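RagB/SusD domain protein (Flavobacterium johnsoniae, PDB 5J5U) probably binds chitin or chitin fragments at the outer membrane, as a SusD homologue of a chitin utilization locus. Local coordinates at residues P123-G128 with T137-K142. Residues are numbered along the deposited sequence; the frame is centred on the assembly and turned at random.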
loop_
_atom_site.group_PDB
_atom_site.type_symbol
_atom_site.label_atom_id
_atom_site.label_comp_id
_atom_site.label_asym_id
_atom_site.label_seq_id
_atom_site.Cartn_x
_atom_site.Cartn_y
_atom_site.Cartn_z
ATOM N N PRO A 123 5.518 19.205 -3.690
ATOM C CA PRO A 123 4.716 20.295 -3.107
ATOM C C PRO A 123 3.719 19.771 -2.059
ATOM O O PRO A 123 2.960 18.802 -2.276
ATOM C CB PRO A 123 3.988 20.899 -4.319
ATOM C CG PRO A 123 4.867 20.562 -5.489
ATOM C CD PRO A 123 5.542 19.240 -5.165
ATOM N N TYR A 124 3.757 20.386 -0.887
ATOM C CA TYR A 124 2.834 19.984 0.164
ATOM C C TYR A 124 2.366 21.238 0.922
ATOM O O TYR A 124 1.244 21.710 0.723
ATOM C CB TYR A 124 3.495 18.957 1.083
ATOM C CG TYR A 124 2.615 18.418 2.173
ATOM C CD1 TYR A 124 1.320 17.995 1.902
ATOM C CD2 TYR A 124 3.089 18.296 3.476
ATOM C CE1 TYR A 124 0.502 17.496 2.912
ATOM C CE2 TYR A 124 2.285 17.790 4.496
ATOM C CZ TYR A 124 0.989 17.393 4.205
ATOM O OH TYR A 124 0.177 16.878 5.202
ATOM N N SER A 125 3.249 21.792 1.742
ATOM C CA SER A 125 2.940 22.972 2.545
ATOM C C SER A 125 2.365 24.120 1.717
ATOM O O SER A 125 1.459 24.810 2.171
ATOM C CB SER A 125 4.192 23.428 3.302
ATOM O OG SER A 125 5.170 23.925 2.403
ATOM N N GLU A 126 2.839 24.293 0.489
ATOM C CA GLU A 126 2.300 25.335 -0.405
ATOM C C GLU A 126 1.382 24.788 -1.500
ATOM O O GLU A 126 1.160 25.449 -2.517
ATOM C CB GLU A 126 3.434 26.112 -1.060
ATOM C CG GLU A 126 4.357 26.762 -0.063
ATOM C CD GLU A 126 5.499 27.492 -0.735
ATOM O OE1 GLU A 126 5.589 27.442 -1.985
ATOM O OE2 GLU A 126 6.313 28.103 -0.005
ATOM N N ALA A 127 0.888 23.570 -1.303
ATOM C CA ALA A 127 0.039 22.883 -2.276
ATOM C C ALA A 127 -1.419 22.814 -1.823
ATOM O O ALA A 127 -1.713 22.895 -0.630
ATOM C CB ALA A 127 0.574 21.463 -2.536
ATOM N N GLY A 128 -2.325 22.640 -2.783
ATOM C CA GLY A 128 -3.744 22.474 -2.506
ATOM C C GLY A 128 -4.443 23.784 -2.193
ATOM O O GLY A 128 -5.424 23.801 -1.450
ATOM N N THR A 137 3.366 28.636 -8.283
ATOM C CA THR A 137 4.691 28.011 -8.210
ATOM C C THR A 137 5.066 27.527 -6.801
ATOM O O THR A 137 5.977 28.078 -6.180
ATOM C CB THR A 137 5.801 28.970 -8.693
ATOM O OG1 THR A 137 5.934 30.077 -7.791
ATOM C CG2 THR A 137 5.534 29.460 -10.118
ATOM N N PRO A 138 4.379 26.486 -6.298
ATOM C CA PRO A 138 4.693 25.969 -4.956
ATOM C C PRO A 138 6.035 25.256 -4.905
ATOM O O PRO A 138 6.391 24.533 -5.845
ATOM C CB PRO A 138 3.561 24.976 -4.693
ATOM C CG PRO A 138 3.221 24.469 -6.053
ATOM C CD PRO A 138 3.378 25.654 -6.986
ATOM N N LYS A 139 6.758 25.439 -3.805
ATOM C CA LYS A 139 8.038 24.768 -3.599
ATOM C C LYS A 139 7.828 23.282 -3.323
ATOM O O LYS A 139 6.718 22.847 -2.990
ATOM C CB LYS A 139 8.812 25.427 -2.452
ATOM C CG LYS A 139 8.202 25.184 -1.075
ATOM C CD LYS A 139 8.889 26.039 -0.023
ATOM C CE LYS A 139 8.227 25.938 1.352
ATOM N NZ LYS A 139 8.738 24.784 2.175
ATOM N N TYR A 140 8.892 22.503 -3.500
ATOM C CA TYR A 140 8.885 21.080 -3.166
ATOM C C TYR A 140 9.424 20.956 -1.759
ATOM O O TYR A 140 10.544 21.372 -1.518
ATOM C CB TYR A 140 9.743 20.277 -4.152
ATOM C CG TYR A 140 9.173 20.145 -5.562
ATOM C CD1 TYR A 140 8.797 21.275 -6.304
ATOM C CD2 TYR A 140 9.054 18.890 -6.169
ATOM C CE1 TYR A 140 8.291 21.165 -7.588
ATOM C CE2 TYR A 140 8.548 18.762 -7.458
ATOM C CZ TYR A 140 8.163 19.905 -8.158
ATOM O OH TYR A 140 7.652 19.786 -9.416
ATOM N N ASP A 141 8.631 20.470 -0.806
ATOM C CA ASP A 141 9.163 20.282 0.555
ATOM C C ASP A 141 10.140 19.118 0.575
ATOM O O ASP A 141 9.898 18.098 -0.077
ATOM C CB ASP A 141 8.073 20.005 1.596
ATOM C CG ASP A 141 7.005 21.078 1.650
ATOM O OD1 ASP A 141 7.231 22.211 1.192
ATOM O OD2 ASP A 141 5.913 20.781 2.174
ATOM N N LYS A 142 11.226 19.252 1.329
ATOM C CA LYS A 142 12.079 18.108 1.579
ATOM C C LYS A 142 11.278 17.014 2.293
ATOM O O LYS A 142 10.544 17.289 3.260
ATOM C CB LYS A 142 13.296 18.513 2.405
ATOM C CG LYS A 142 14.264 19.415 1.682
ATOM C CD LYS A 142 15.280 20.012 2.641
ATOM C CE LYS A 142 16.112 18.934 3.346
ATOM N NZ LYS A 142 17.459 19.433 3.781
HETATM O O HOH W 1 5.125 22.820 -0.644
#
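D141 OD1 is gripped three ways: by S125 OG at 2.9 Å, by the ammonium of K139 in a salt bridge (NZ to OD1, 3.1 Å), and by an ordered water. The serine hydroxyl comes in on the syn side, while the lysine sits above the carboxylate plane. The other oxygen, OD2, takes the S125 backbone N-H at 2.9 Å along a nearly straight line (171°), so a single carboxylate clasps both backbone and side chain in the type I beta turn from Y124 to A127. S125 turns its OG back between its own N and carbonyl carbon (chi1 68°), which brings hydroxyl and N-H to the same acceptor group. The water accepts from the N-H groups of Y124 and E126 and donates to K139 O and D141 OD1, tying the turn to the returning chain. An alanine in place of D141 would probably strand the S125 N-H and the K139 ammonium without their acceptor and let the turn shift.

Further along, E126 OE1 accepts the K139 N-H at 2.9 Å, from above its carboxylate plane, and the extended glutamate crosses the lysine chain at about a right angle. On the apolar side, P123 CD rests 3.6 Å from the centroid of the Y140 ring, a CH-pi contact over one face; W73 of helix 66-90 touches both residues, and Y140 OH bonds to E454. K142, at the N-cap position, leads straight into helix 143-160. The polar clasp ties residues 123-127 to 138-141 across a connection whose middle is not modelled, its two carboxylates probably balanced in part by the one lysine.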